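Local coordinates for protein glycerol dehydrogenase (Schizosaccharomyces pombe, PDB 1TA9) that catalyses the NAD-dependent oxidation of glycerol to dihydroxyacetone at a zinc-containing site, a step in glycerol assimilation by fission yeast, at residues Arg220-Val223 and Arg224-Ile227; His315-His318 and Asn319-Ala323; His329-His333 and Gly334-Ala338; Ala359-Met362 and Ala363-Leu367. All coordinates share one frame; numbering follows the deposited sequence.

Contact 1. Residues Arg220-Val223 and Arg224-Ile227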
ATOM      1  N   ARG B 220      34.781  19.161  17.580  1.00 14.01           N
ATOM      2  CA  ARG B 220      35.553  20.405  17.504  1.00 14.33           C
ATOM      3  C   ARG B 220      36.292  20.570  16.180  1.00 14.16           C
ATOM      4  O   ARG B 220      36.770  21.656  15.857  1.00 14.28           O
ATOM      5  CB  ARG B 220      36.572  20.472  18.650  1.00 15.06           C
ATOM      6  CG  ARG B 220      35.976  20.760  20.019  1.00 16.48           C
ATOM      7  CD  ARG B 220      37.043  20.633  21.107  1.00 17.58           C
ATOM      8  NE  ARG B 220      36.525  20.968  22.432  1.00 19.00           N
ATOM      9  CZ  ARG B 220      36.318  22.211  22.862  1.00 19.94           C
ATOM     10  NH1 ARG B 220      36.584  23.244  22.072  1.00 20.26           N
ATOM     11  NH2 ARG B 220      35.844  22.421  24.084  1.00 20.44           N
ATOM     12  N   ALA B 221      36.394  19.496  15.410  1.00 13.84           N
ATOM     13  CA  ALA B 221      37.093  19.560  14.131  1.00 13.51           C
ATOM     14  C   ALA B 221      36.213  20.201  13.059  1.00 13.49           C
ATOM     15  O   ALA B 221      34.986  20.185  13.161  1.00 13.33           O
ATOM     16  CB  ALA B 221      37.500  18.161  13.697  1.00 13.80           C
ATOM     17  N   PRO B 222      36.833  20.787  12.020  1.00 13.30           N
ATOM     18  CA  PRO B 222      36.068  21.421  10.939  1.00 13.14           C
ATOM     19  C   PRO B 222      35.088  20.414  10.343  1.00 12.54           C
ATOM     20  O   PRO B 222      35.455  19.272  10.078  1.00 12.58           O
ATOM     21  CB  PRO B 222      37.151  21.825   9.947  1.00 13.02           C
ATOM     22  CG  PRO B 222      38.312  22.138  10.846  1.00 13.70           C
ATOM     23  CD  PRO B 222      38.281  20.986  11.824  1.00 13.53           C
ATOM     24  N   VAL B 223      33.850  20.838  10.119  1.00 12.19           N
ATOM     25  CA  VAL B 223      32.834  19.937   9.586  1.00 11.64           C
ATOM     26  C   VAL B 223      33.175  19.331   8.218  1.00 11.74           C
ATOM     27  O   VAL B 223      32.591  18.321   7.818  1.00 11.53           O
ATOM     28  CB  VAL B 223      31.451  20.641   9.541  1.00 11.72           C
ATOM     29  CG1 VAL B 223      31.455  21.746   8.503  1.00 11.35           C
ATOM     30  CG2 VAL B 223      30.350  19.615   9.277  1.00 11.34           C
ATOM     31  N   ARG B 224      34.126  19.921   7.498  1.00 11.42           N
ATOM     32  CA  ARG B 224      34.511  19.358   6.206  1.00 11.32           C
ATOM     33  C   ARG B 224      35.007  17.919   6.429  1.00 11.38           C
ATOM     34  O   ARG B 224      34.789  17.041   5.596  1.00 11.15           O
ATOM     35  CB  ARG B 224      35.619  20.194   5.552  1.00 11.27           C
ATOM     36  CG  ARG B 224      36.069  19.656   4.203  1.00 11.27           C
ATOM     37  CD  ARG B 224      37.330  20.341   3.670  1.00 11.59           C
ATOM     38  NE  ARG B 224      37.770  19.715   2.421  1.00 11.72           N
ATOM     39  CZ  ARG B 224      38.946  19.927   1.838  1.00 11.72           C
ATOM     40  NH1 ARG B 224      39.827  20.757   2.385  1.00 11.74           N
ATOM     41  NH2 ARG B 224      39.242  19.302   0.707  1.00 11.63           N
ATOM     42  N   PHE B 225      35.661  17.677   7.562  1.00 11.68           N
ATOM     43  CA  PHE B 225      36.172  16.342   7.879  1.00 12.11           C
ATOM     44  C   PHE B 225      35.051  15.311   8.037  1.00 11.85           C
ATOM     45  O   PHE B 225      35.136  14.199   7.509  1.00 11.43           O
ATOM     46  CB  PHE B 225      37.007  16.382   9.162  1.00 13.39           C
ATOM     47  CG  PHE B 225      38.366  16.995   8.984  1.00 14.57           C
ATOM     48  CD1 PHE B 225      39.398  16.268   8.394  1.00 15.35           C
ATOM     49  CD2 PHE B 225      38.611  18.304   9.386  1.00 15.16           C
ATOM     50  CE1 PHE B 225      40.659  16.837   8.207  1.00 15.67           C
ATOM     51  CE2 PHE B 225      39.869  18.886   9.202  1.00 15.63           C
ATOM     52  CZ  PHE B 225      40.892  18.151   8.611  1.00 15.69           C
ATOM     53  N   LEU B 226      34.011  15.677   8.778  1.00 11.60           N
ATOM     54  CA  LEU B 226      32.879  14.776   8.991  1.00 11.36           C
ATOM     55  C   LEU B 226      32.219  14.454   7.657  1.00 11.05           C
ATOM     56  O   LEU B 226      31.856  13.308   7.395  1.00 10.98           O
ATOM     57  CB  LEU B 226      31.842  15.416   9.925  1.00 11.53           C
ATOM     58  CG  LEU B 226      30.578  14.580  10.185  1.00 11.62           C
ATOM     59  CD1 LEU B 226      30.938  13.376  11.047  1.00 11.95           C
ATOM     60  CD2 LEU B 226      29.519  15.422  10.885  1.00 11.80           C
ATOM     61  N   ILE B 227      32.063  15.477   6.822  1.00 10.76           N
ATOM     62  CA  ILE B 227      31.441  15.311   5.519  1.00 10.46           C
ATOM     63  C   ILE B 227      32.253  14.356   4.651  1.00 10.38           C
ATOM     64  O   ILE B 227      31.689  13.554   3.909  1.00 10.00           O
ATOM     65  CB  ILE B 227      31.268  16.676   4.820  1.00 10.55           C
ATOM     66  CG1 ILE B 227      30.226  17.495   5.586  1.00 10.61           C
ATOM     67  CG2 ILE B 227      30.838  16.478   3.369  1.00 10.49           C
ATOM     68  CD1 ILE B 227      30.099  18.942   5.153  1.00 11.16           C
TER
HETATM   69  O   HOH W   1      34.319  17.189  11.388  1.00 17.95           O
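Phe225 lies alongside Pro222, the two side chains pointing the same way and touching along one side of the phenyl ring. At the root of the phenylalanine, CB sits 3.4 Å from Pro222 O, and the same oxygen stays close as the chain runs out through CG. At CD2 the neighbours change: Pro222 O meets the ring edge in its plane, and Pro222 CD comes within 3.6 Å of CD2. One atom further, CE2 packs on Pro222 CD and CG. With CG anti to its own carbonyl carbon (chi1 -75°), Phe225, in the first turn of helix 223-245, is laid back over the loop that leads into it. This helix also carries Asp232, a zinc ligand. Phe225 N donates to Pro222 O at 3.0 Å from above the carbonyl plane, and a water gives the oxygen a second bond while weakly accepting from Leu226 N. A glycine in place of Phe225 would probably cost Pro222 this apolar contact and open a gap beside Met332 and near Thr178, which probably helps bind NAD. On another side, Ile227 N donates to Val223 O at 3.1 Å, and Val223 CG2 lies 4.2 Å from Ile227 CD1.

Contact 2. Residues His315-His318 and Asn319-Ala323. With ZN (zinc ion), chain I.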
ATOM      1  N   HIS B 315      36.018   2.841  -4.926  1.00 14.74           N
ATOM      2  CA  HIS B 315      37.374   3.088  -4.445  1.00 15.16           C
ATOM      3  C   HIS B 315      38.442   2.935  -5.517  1.00 15.23           C
ATOM      4  O   HIS B 315      39.456   3.631  -5.491  1.00 15.15           O
ATOM      5  CB  HIS B 315      37.679   2.203  -3.238  1.00 15.16           C
ATOM      6  CG  HIS B 315      37.205   2.794  -1.949  1.00 15.69           C
ATOM      7  ND1 HIS B 315      35.867   2.953  -1.655  1.00 15.62           N
ATOM      8  CD2 HIS B 315      37.886   3.353  -0.923  1.00 15.58           C
ATOM      9  CE1 HIS B 315      35.744   3.590  -0.504  1.00 15.94           C
ATOM     10  NE2 HIS B 315      36.955   3.844  -0.040  1.00 15.98           N
ATOM     11  N   ALA B 316      38.217   2.037  -6.466  1.00 15.48           N
ATOM     12  CA  ALA B 316      39.173   1.854  -7.551  1.00 15.72           C
ATOM     13  C   ALA B 316      39.219   3.161  -8.347  1.00 16.09           C
ATOM     14  O   ALA B 316      40.283   3.610  -8.781  1.00 15.70           O
ATOM     15  CB  ALA B 316      38.738   0.699  -8.442  1.00 15.59           C
ATOM     16  N   ILE B 317      38.052   3.773  -8.527  1.00 16.56           N
ATOM     17  CA  ILE B 317      37.953   5.032  -9.254  1.00 17.28           C
ATOM     18  C   ILE B 317      38.634   6.139  -8.456  1.00 17.66           C
ATOM     19  O   ILE B 317      39.288   7.013  -9.028  1.00 17.58           O
ATOM     20  CB  ILE B 317      36.479   5.390  -9.528  1.00 17.70           C
ATOM     21  CG1 ILE B 317      35.874   4.330 -10.450  1.00 18.10           C
ATOM     22  CG2 ILE B 317      36.378   6.772 -10.164  1.00 17.69           C
ATOM     23  CD1 ILE B 317      34.379   4.402 -10.583  1.00 18.64           C
ATOM     24  N   HIS B 318      38.481   6.096  -7.135  1.00 18.07           N
ATOM     25  CA  HIS B 318      39.122   7.080  -6.270  1.00 18.81           C
ATOM     26  C   HIS B 318      40.635   7.006  -6.472  1.00 19.19           C
ATOM     27  O   HIS B 318      41.305   8.035  -6.579  1.00 19.29           O
ATOM     28  CB  HIS B 318      38.775   6.810  -4.801  1.00 19.01           C
ATOM     29  CG  HIS B 318      39.793   7.331  -3.830  1.00 19.58           C
ATOM     30  ND1 HIS B 318      40.995   6.696  -3.601  1.00 19.92           N
ATOM     31  CD2 HIS B 318      39.792   8.427  -3.034  1.00 19.88           C
ATOM     32  CE1 HIS B 318      41.689   7.376  -2.707  1.00 19.93           C
ATOM     33  NE2 HIS B 318      40.982   8.431  -2.346  1.00 20.03           N
ATOM     34  N   ASN B 319      41.164   5.787  -6.538  1.00 19.61           N
ATOM     35  CA  ASN B 319      42.598   5.593  -6.729  1.00 20.26           C
ATOM     36  C   ASN B 319      43.042   6.061  -8.113  1.00 20.83           C
ATOM     37  O   ASN B 319      44.133   6.611  -8.267  1.00 20.64           O
ATOM     38  CB  ASN B 319      42.972   4.122  -6.531  1.00 20.24           C
ATOM     39  CG  ASN B 319      42.717   3.644  -5.114  1.00 20.37           C
ATOM     40  OD1 ASN B 319      42.740   4.434  -4.171  1.00 20.45           O
ATOM     41  ND2 ASN B 319      42.492   2.347  -4.957  1.00 20.16           N
ATOM     42  N   GLY B 320      42.196   5.846  -9.115  1.00 21.45           N
ATOM     43  CA  GLY B 320      42.537   6.278 -10.459  1.00 22.56           C
ATOM     44  C   GLY B 320      42.581   7.794 -10.556  1.00 23.46           C
ATOM     45  O   GLY B 320      43.451   8.358 -11.221  1.00 23.23           O
ATOM     46  N   MET B 321      41.637   8.453  -9.884  1.00 24.52           N
ATOM     47  CA  MET B 321      41.542   9.914  -9.881  1.00 25.76           C
ATOM     48  C   MET B 321      42.800  10.586  -9.352  1.00 26.05           C
ATOM     49  O   MET B 321      43.213  11.632  -9.852  1.00 25.99           O
ATOM     50  CB  MET B 321      40.366  10.374  -9.019  1.00 26.75           C
ATOM     51  CG  MET B 321      38.988  10.099  -9.583  1.00 28.29           C
ATOM     52  SD  MET B 321      37.714  10.646  -8.413  1.00 30.02           S
ATOM     53  CE  MET B 321      37.109   9.084  -7.802  1.00 29.73           C
ATOM     54  N   THR B 322      43.395   9.995  -8.325  1.00 26.39           N
ATOM     55  CA  THR B 322      44.594  10.563  -7.730  1.00 26.87           C
ATOM     56  C   THR B 322      45.683  10.719  -8.782  1.00 26.81           C
ATOM     57  O   THR B 322      46.563  11.570  -8.653  1.00 27.17           O
ATOM     58  CB  THR B 322      45.120   9.677  -6.590  1.00 27.04           C
ATOM     59  OG1 THR B 322      45.665   8.470  -7.135  1.00 28.08           O
ATOM     60  CG2 THR B 322      43.990   9.327  -5.628  1.00 27.40           C
ATOM     61  N   ALA B 323      45.615   9.900  -9.827  1.00 26.51           N
ATOM     62  CA  ALA B 323      46.598   9.948 -10.904  1.00 25.92           C
ATOM     63  C   ALA B 323      46.466  11.222 -11.734  1.00 25.53           C
ATOM     64  O   ALA B 323      47.342  11.535 -12.536  1.00 25.60           O
ATOM     65  CB  ALA B 323      46.455   8.727 -11.800  1.00 25.92           C
TER
HETATM   66 ZN    ZN I1501      37.460   4.797   1.873  1.00 34.17          ZN
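His318 and Asn319 are joined by a side-chain hydrogen bond, ND1 of the imidazole donating to Asn319 OD1 at 2.9 Å. The oxygen lies in the ring plane, whereas the donor stands 44° out of the plane of the amide carbonyl; ring and amide planes are 76° apart. A second polar side-chain bond runs from Thr322 OG1 to Asn319 O at 2.7 Å; it helps fix the threonine so that CG2 faces the His318 ring, well off its centre. Backbone bonds from Asn319, Gly320 and Met321 to His315, Ala316 and Ile317 hold the helical turn, and the next, Thr322 N to His318 O, is weak. Apolar contact comes from Met321, whose chain bends at its last torsion (chi3 -107°) and brings CE within a tight 3.4 Å of Ile317 CG2. Metal binding adds His315, with NE2 2.2 Å from the zinc ion and ND1 hydrogen-bonded to Glu239, a second-shell bond that probably helps fix the rotation of the ligand ring. Within the fold, helix 313-322 lays His318 and Thr322 on helix 333-347, the His318 ring meeting that of His333 edge-to-face, while Asn319 touches Phe198 of strand 198-203 and Ala316 reaches helix 381-391.

Contact 3. Residues His329-His333 and Gly334-Ala338. With ZN (zinc ion), chain I.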
ATOM      1  N   HIS B 329      45.012  16.933  -5.303  1.00 18.73           N
ATOM      2  CA  HIS B 329      45.692  16.652  -4.040  1.00 18.07           C
ATOM      3  C   HIS B 329      45.051  17.407  -2.874  1.00 17.16           C
ATOM      4  O   HIS B 329      45.335  17.132  -1.710  1.00 17.33           O
ATOM      5  CB  HIS B 329      47.182  17.024  -4.128  1.00 18.72           C
ATOM      6  CG  HIS B 329      47.462  18.488  -3.945  1.00 19.17           C
ATOM      7  ND1 HIS B 329      47.355  19.404  -4.969  1.00 19.80           N
ATOM      8  CD2 HIS B 329      47.843  19.189  -2.850  1.00 19.50           C
ATOM      9  CE1 HIS B 329      47.659  20.608  -4.514  1.00 19.49           C
ATOM     10  NE2 HIS B 329      47.959  20.506  -3.232  1.00 19.59           N
ATOM     11  N   ARG B 330      44.187  18.361  -3.196  1.00 15.97           N
ATOM     12  CA  ARG B 330      43.509  19.162  -2.184  1.00 15.25           C
ATOM     13  C   ARG B 330      42.198  18.523  -1.741  1.00 14.77           C
ATOM     14  O   ARG B 330      41.590  18.951  -0.762  1.00 14.67           O
ATOM     15  CB  ARG B 330      43.249  20.563  -2.736  1.00 14.67           C
ATOM     16  CG  ARG B 330      44.534  21.332  -3.022  1.00 14.72           C
ATOM     17  CD  ARG B 330      44.337  22.392  -4.094  1.00 14.34           C
ATOM     18  NE  ARG B 330      43.237  23.299  -3.788  1.00 13.99           N
ATOM     19  CZ  ARG B 330      42.802  24.241  -4.618  1.00 14.35           C
ATOM     20  NH1 ARG B 330      43.382  24.397  -5.805  1.00 14.03           N
ATOM     21  NH2 ARG B 330      41.776  25.013  -4.274  1.00 13.86           N
ATOM     22  N   LEU B 331      41.773  17.491  -2.460  1.00 14.57           N
ATOM     23  CA  LEU B 331      40.534  16.787  -2.134  1.00 14.66           C
ATOM     24  C   LEU B 331      40.759  15.770  -1.022  1.00 14.71           C
ATOM     25  O   LEU B 331      41.798  15.113  -0.972  1.00 14.81           O
ATOM     26  CB  LEU B 331      39.995  16.061  -3.371  1.00 14.33           C
ATOM     27  CG  LEU B 331      39.422  16.917  -4.503  1.00 14.42           C
ATOM     28  CD1 LEU B 331      39.333  16.086  -5.776  1.00 14.32           C
ATOM     29  CD2 LEU B 331      38.043  17.446  -4.108  1.00 14.13           C
ATOM     30  N   MET B 332      39.790  15.649  -0.123  1.00 14.77           N
ATOM     31  CA  MET B 332      39.891  14.674   0.956  1.00 15.09           C
ATOM     32  C   MET B 332      39.430  13.335   0.397  1.00 15.19           C
ATOM     33  O   MET B 332      38.721  13.283  -0.609  1.00 15.09           O
ATOM     34  CB  MET B 332      38.996  15.059   2.136  1.00 15.40           C
ATOM     35  CG  MET B 332      39.464  16.272   2.920  1.00 15.37           C
ATOM     36  SD  MET B 332      38.481  16.488   4.401  1.00 15.70           S
ATOM     37  CE  MET B 332      39.300  17.921   5.163  1.00 15.67           C
ATOM     38  N   HIS B 333      39.825  12.257   1.062  1.00 15.32           N
ATOM     39  CA  HIS B 333      39.465  10.914   0.633  1.00 15.44           C
ATOM     40  C   HIS B 333      37.978  10.730   0.329  1.00 15.02           C
ATOM     41  O   HIS B 333      37.612  10.260  -0.750  1.00 14.84           O
ATOM     42  CB  HIS B 333      39.878   9.900   1.695  1.00 16.49           C
ATOM     43  CG  HIS B 333      39.561   8.488   1.323  1.00 17.30           C
ATOM     44  ND1 HIS B 333      40.182   7.840   0.277  1.00 17.94           N
ATOM     45  CD2 HIS B 333      38.665   7.612   1.832  1.00 17.58           C
ATOM     46  CE1 HIS B 333      39.681   6.625   0.156  1.00 18.20           C
ATOM     47  NE2 HIS B 333      38.757   6.462   1.087  1.00 17.90           N
ATOM     48  N   GLY B 334      37.130  11.088   1.290  1.00 14.56           N
ATOM     49  CA  GLY B 334      35.697  10.942   1.110  1.00 14.31           C
ATOM     50  C   GLY B 334      35.094  11.779  -0.006  1.00 14.21           C
ATOM     51  O   GLY B 334      34.085  11.394  -0.603  1.00 14.37           O
ATOM     52  N   GLU B 335      35.690  12.932  -0.282  1.00 13.78           N
ATOM     53  CA  GLU B 335      35.187  13.801  -1.338  1.00 13.61           C
ATOM     54  C   GLU B 335      35.380  13.101  -2.676  1.00 13.53           C
ATOM     55  O   GLU B 335      34.526  13.173  -3.556  1.00 13.66           O
ATOM     56  CB  GLU B 335      35.918  15.149  -1.287  1.00 13.41           C
ATOM     57  CG  GLU B 335      35.843  15.761   0.116  1.00 13.71           C
ATOM     58  CD  GLU B 335      36.604  17.066   0.275  1.00 13.71           C
ATOM     59  OE1 GLU B 335      37.631  17.252  -0.407  1.00 13.11           O
ATOM     60  OE2 GLU B 335      36.180  17.893   1.112  1.00 13.48           O
ATOM     61  N   LYS B 336      36.501  12.406  -2.818  1.00 13.31           N
ATOM     62  CA  LYS B 336      36.779  11.676  -4.045  1.00 13.46           C
ATOM     63  C   LYS B 336      35.934  10.402  -4.106  1.00 13.33           C
ATOM     64  O   LYS B 336      35.392  10.061  -5.155  1.00 13.41           O
ATOM     65  CB  LYS B 336      38.272  11.327  -4.128  1.00 14.04           C
ATOM     66  CG  LYS B 336      39.169  12.539  -4.391  1.00 14.64           C
ATOM     67  CD  LYS B 336      40.654  12.172  -4.397  1.00 15.70           C
ATOM     68  CE  LYS B 336      41.140  11.762  -3.014  1.00 16.20           C
ATOM     69  NZ  LYS B 336      42.610  11.493  -2.991  1.00 17.19           N
ATOM     70  N   VAL B 337      35.813   9.708  -2.978  1.00 13.03           N
ATOM     71  CA  VAL B 337      35.034   8.471  -2.932  1.00 13.01           C
ATOM     72  C   VAL B 337      33.566   8.699  -3.282  1.00 12.65           C
ATOM     73  O   VAL B 337      32.942   7.872  -3.950  1.00 12.70           O
ATOM     74  CB  VAL B 337      35.117   7.800  -1.539  1.00 12.89           C
ATOM     75  CG1 VAL B 337      34.075   6.684  -1.432  1.00 13.06           C
ATOM     76  CG2 VAL B 337      36.505   7.215  -1.328  1.00 13.15           C
ATOM     77  N   ALA B 338      33.013   9.814  -2.820  1.00 12.38           N
ATOM     78  CA  ALA B 338      31.620  10.128  -3.108  1.00 12.12           C
ATOM     79  C   ALA B 338      31.427  10.230  -4.621  1.00 11.91           C
ATOM     80  O   ALA B 338      30.493   9.645  -5.173  1.00 11.65           O
ATOM     81  CB  ALA B 338      31.224  11.430  -2.430  1.00 12.16           C
TER
HETATM   82 ZN    ZN I1501      37.460   4.797   1.873  1.00 34.17          ZN
HETATM   83  O   HOH W   2      43.398  13.899  -2.841  1.00 33.36           O
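Glu335 turns CG anti to its carbonyl carbon (chi1 -53°) and then runs out extended, which carries its carboxylate back along the helix start to the backbone of Met332. OE1 accepts the Met332 N-H at 2.7 Å in an almost straight bond, met from above the carboxylate plane, and the same oxygen lies 3.4 Å from Leu331 CA. OE2 is held by a salt bridge to Arg224 NE, so both carboxylate oxygens are engaged in a buried setting. An alanine here would probably leave Met332 N without its acceptor and the buried Arg224 guanidinium without its carboxylate mate. His333 takes the other course: CG anti to the backbone N (chi1 -179°) swings the ring to the zinc ion, which NE2 binds. Val337 CG2 lies over one face of this ring, 3.6 Å from its centroid, a CH-pi contact that backs the ligand. Lys336 lays its aliphatic part against Leu331, with CG 3.8 Å from Leu331 CB. Beyond that its chain bends, and NZ reaches Leu331 O through a water. Behind these side chains the first backbone bonds of the helix form: Lys336 N donates to Met332 O at 3.3 Å and Val337 N to His333 O at 2.9 Å. Met332 is the N-cap of helix 333-347, and the bond from its N-H to the glutamate three residues on is one half of a capping box, the methionine having no polar group to return the other. The capped turn thereby presents a histidine ligand to the metal site of an iron-containing alcohol dehydrogenase family member, here occupied by zinc.

Contact 4. Residues Ala359-Met362 and Ala363-Leu367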
ATOM      1  N   ALA B 359      22.766  11.420  -5.722  1.00 10.47           N
ATOM      2  CA  ALA B 359      23.460  12.673  -5.997  1.00 10.51           C
ATOM      3  C   ALA B 359      22.857  13.825  -5.189  1.00 10.60           C
ATOM      4  O   ALA B 359      23.586  14.683  -4.683  1.00 10.41           O
ATOM      5  CB  ALA B 359      23.399  12.987  -7.487  1.00 10.20           C
ATOM      6  N   SER B 360      21.531  13.853  -5.071  1.00 10.62           N
ATOM      7  CA  SER B 360      20.875  14.918  -4.314  1.00 11.05           C
ATOM      8  C   SER B 360      21.262  14.841  -2.840  1.00 11.01           C
ATOM      9  O   SER B 360      21.466  15.871  -2.190  1.00 10.80           O
ATOM     10  CB  SER B 360      19.350  14.837  -4.461  1.00 11.34           C
ATOM     11  OG  SER B 360      18.864  13.567  -4.074  1.00 12.49           O
ATOM     12  N   PHE B 361      21.356  13.621  -2.316  1.00 10.92           N
ATOM     13  CA  PHE B 361      21.740  13.418  -0.924  1.00 10.87           C
ATOM     14  C   PHE B 361      23.159  13.934  -0.711  1.00 10.59           C
ATOM     15  O   PHE B 361      23.437  14.627   0.271  1.00 10.27           O
ATOM     16  CB  PHE B 361      21.694  11.930  -0.556  1.00 11.52           C
ATOM     17  CG  PHE B 361      21.972  11.663   0.904  1.00 12.27           C
ATOM     18  CD1 PHE B 361      20.983  11.872   1.861  1.00 12.50           C
ATOM     19  CD2 PHE B 361      23.230  11.235   1.323  1.00 12.47           C
ATOM     20  CE1 PHE B 361      21.246  11.659   3.223  1.00 12.78           C
ATOM     21  CE2 PHE B 361      23.501  11.021   2.679  1.00 12.62           C
ATOM     22  CZ  PHE B 361      22.506  11.234   3.628  1.00 12.37           C
ATOM     23  N   MET B 362      24.061  13.581  -1.623  1.00 10.08           N
ATOM     24  CA  MET B 362      25.445  14.029  -1.525  1.00 10.04           C
ATOM     25  C   MET B 362      25.511  15.552  -1.578  1.00 10.09           C
ATOM     26  O   MET B 362      26.260  16.178  -0.823  1.00  9.65           O
ATOM     27  CB  MET B 362      26.289  13.432  -2.653  1.00  9.83           C
ATOM     28  CG  MET B 362      26.534  11.934  -2.518  1.00  9.93           C
ATOM     29  SD  MET B 362      27.499  11.285  -3.902  1.00 10.43           S
ATOM     30  CE  MET B 362      27.709   9.541  -3.400  1.00 10.31           C
ATOM     31  N   ALA B 363      24.718  16.145  -2.466  1.00 10.14           N
ATOM     32  CA  ALA B 363      24.688  17.595  -2.599  1.00 10.76           C
ATOM     33  C   ALA B 363      24.232  18.250  -1.296  1.00 11.23           C
ATOM     34  O   ALA B 363      24.788  19.262  -0.882  1.00 10.96           O
ATOM     35  CB  ALA B 363      23.763  17.997  -3.740  1.00 10.71           C
ATOM     36  N   LYS B 364      23.218  17.678  -0.649  1.00 11.76           N
ATOM     37  CA  LYS B 364      22.719  18.242   0.606  1.00 12.50           C
ATOM     38  C   LYS B 364      23.778  18.183   1.702  1.00 12.25           C
ATOM     39  O   LYS B 364      23.791  19.017   2.607  1.00 12.05           O
ATOM     40  CB  LYS B 364      21.458  17.501   1.064  1.00 13.60           C
ATOM     41  CG  LYS B 364      20.313  17.580   0.064  1.00 15.53           C
ATOM     42  CD  LYS B 364      19.085  16.811   0.542  1.00 16.93           C
ATOM     43  CE  LYS B 364      17.976  16.874  -0.501  1.00 18.00           C
ATOM     44  NZ  LYS B 364      16.742  16.161  -0.053  1.00 19.09           N
ATOM     45  N   CYS B 365      24.663  17.194   1.616  1.00 12.00           N
ATOM     46  CA  CYS B 365      25.733  17.015   2.590  1.00 12.03           C
ATOM     47  C   CYS B 365      26.957  17.856   2.245  1.00 12.06           C
ATOM     48  O   CYS B 365      27.953  17.834   2.967  1.00 11.92           O
ATOM     49  CB  CYS B 365      26.144  15.539   2.667  1.00 12.18           C
ATOM     50  SG  CYS B 365      24.894  14.453   3.388  1.00 12.87           S
ATOM     51  N   HIS B 366      26.878  18.579   1.132  1.00 12.09           N
ATOM     52  CA  HIS B 366      27.964  19.441   0.666  1.00 12.52           C
ATOM     53  C   HIS B 366      29.152  18.672   0.092  1.00 12.25           C
ATOM     54  O   HIS B 366      30.306  19.071   0.259  1.00 12.15           O
ATOM     55  CB  HIS B 366      28.449  20.362   1.791  1.00 13.38           C
ATOM     56  CG  HIS B 366      29.090  21.625   1.299  1.00 14.74           C
ATOM     57  ND1 HIS B 366      28.362  22.673   0.773  1.00 15.69           N
ATOM     58  CD2 HIS B 366      30.389  22.010   1.246  1.00 15.25           C
ATOM     59  CE1 HIS B 366      29.185  23.647   0.421  1.00 15.37           C
ATOM     60  NE2 HIS B 366      30.420  23.269   0.698  1.00 15.47           N
ATOM     61  N   LEU B 367      28.862  17.560  -0.577  1.00 11.82           N
ATOM     62  CA  LEU B 367      29.890  16.756  -1.220  1.00 11.73           C
ATOM     63  C   LEU B 367      29.886  17.143  -2.696  1.00 11.75           C
ATOM     64  O   LEU B 367      28.830  17.425  -3.265  1.00 11.68           O
ATOM     65  CB  LEU B 367      29.572  15.263  -1.075  1.00 11.55           C
ATOM     66  CG  LEU B 367      29.860  14.651   0.302  1.00 11.37           C
ATOM     67  CD1 LEU B 367      29.127  13.322   0.457  1.00 11.25           C
ATOM     68  CD2 LEU B 367      31.369  14.452   0.454  1.00 11.13           C
TER
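The phenyl ring of Phe361 receives the sulfur of Cys365 over one face: SG stands 4.2 Å from the ring centroid, 26° off the normal, and CE2 is the nearest ring atom, at 3.8 Å. This sulfur-aromatic contact spans one helical turn. It forms because Phe361 CG is anti to its backbone N (chi1 -175°), which stands the ring out from the helix, and Cys365, one turn on, directs SG back over its face. Lys364 is extended, and its CG passes 3.1 Å from Ser360 O, an oxygen that also accepts the Lys364 N-H. Ser360 OG turns back to Asn356 O and Asn357 O in the preceding turn.

The helix then closes in a Schellman motif. His366 adopts positive phi (73°), which lets the chain fold back so that Leu367 N donates to Met362 O at 3.0 Å and His366 N to Ala363 O. Met362 O also takes a weak bond from Cys365 N, so the carbonyls of Met362 and Ala363 keep acceptor bonds as the helix stops. The reversal sets Leu367 beside Met362, their CB atoms 4.1 Å apart, which gives the motif its apolar seal. At the turn itself, the His366 ring meets that of His444 edge-to-face, and its ND1 bonds to Glu432.

Helix 352-364 thus ends among three others: Met362 and Leu367 pack on Ala338 of helix 333-347, Phe361 and Met362 on Leu234 of helix 223-245, and Phe361 and Cys365 on Ala275 of helix 258-284.

Overall arrangement
Along the chain the four contacts come in series, none enclosing or crossing another, each closing about a turn. Contact 1 opens helix 223-245, contact 2 lies on helix 313-322, contact 3 starts helix 333-347 and contact 4 finishes helix 352-364. Contact 3 is the hub, touching all the others: contact 1 through the Arg224-Glu335 salt bridge and Met332, contact 2 through its histidine rings and the shared zinc ion, and contact 4 through Ala338. Contacts 1 and 4 also meet, Ile227 packing against Cys365 and Leu367. Contact 2 stays apart from both, with nearest atoms about 11 Å and 10 Å away. Together they link four helices; contacts 2 and 3 each supply a zinc ligand.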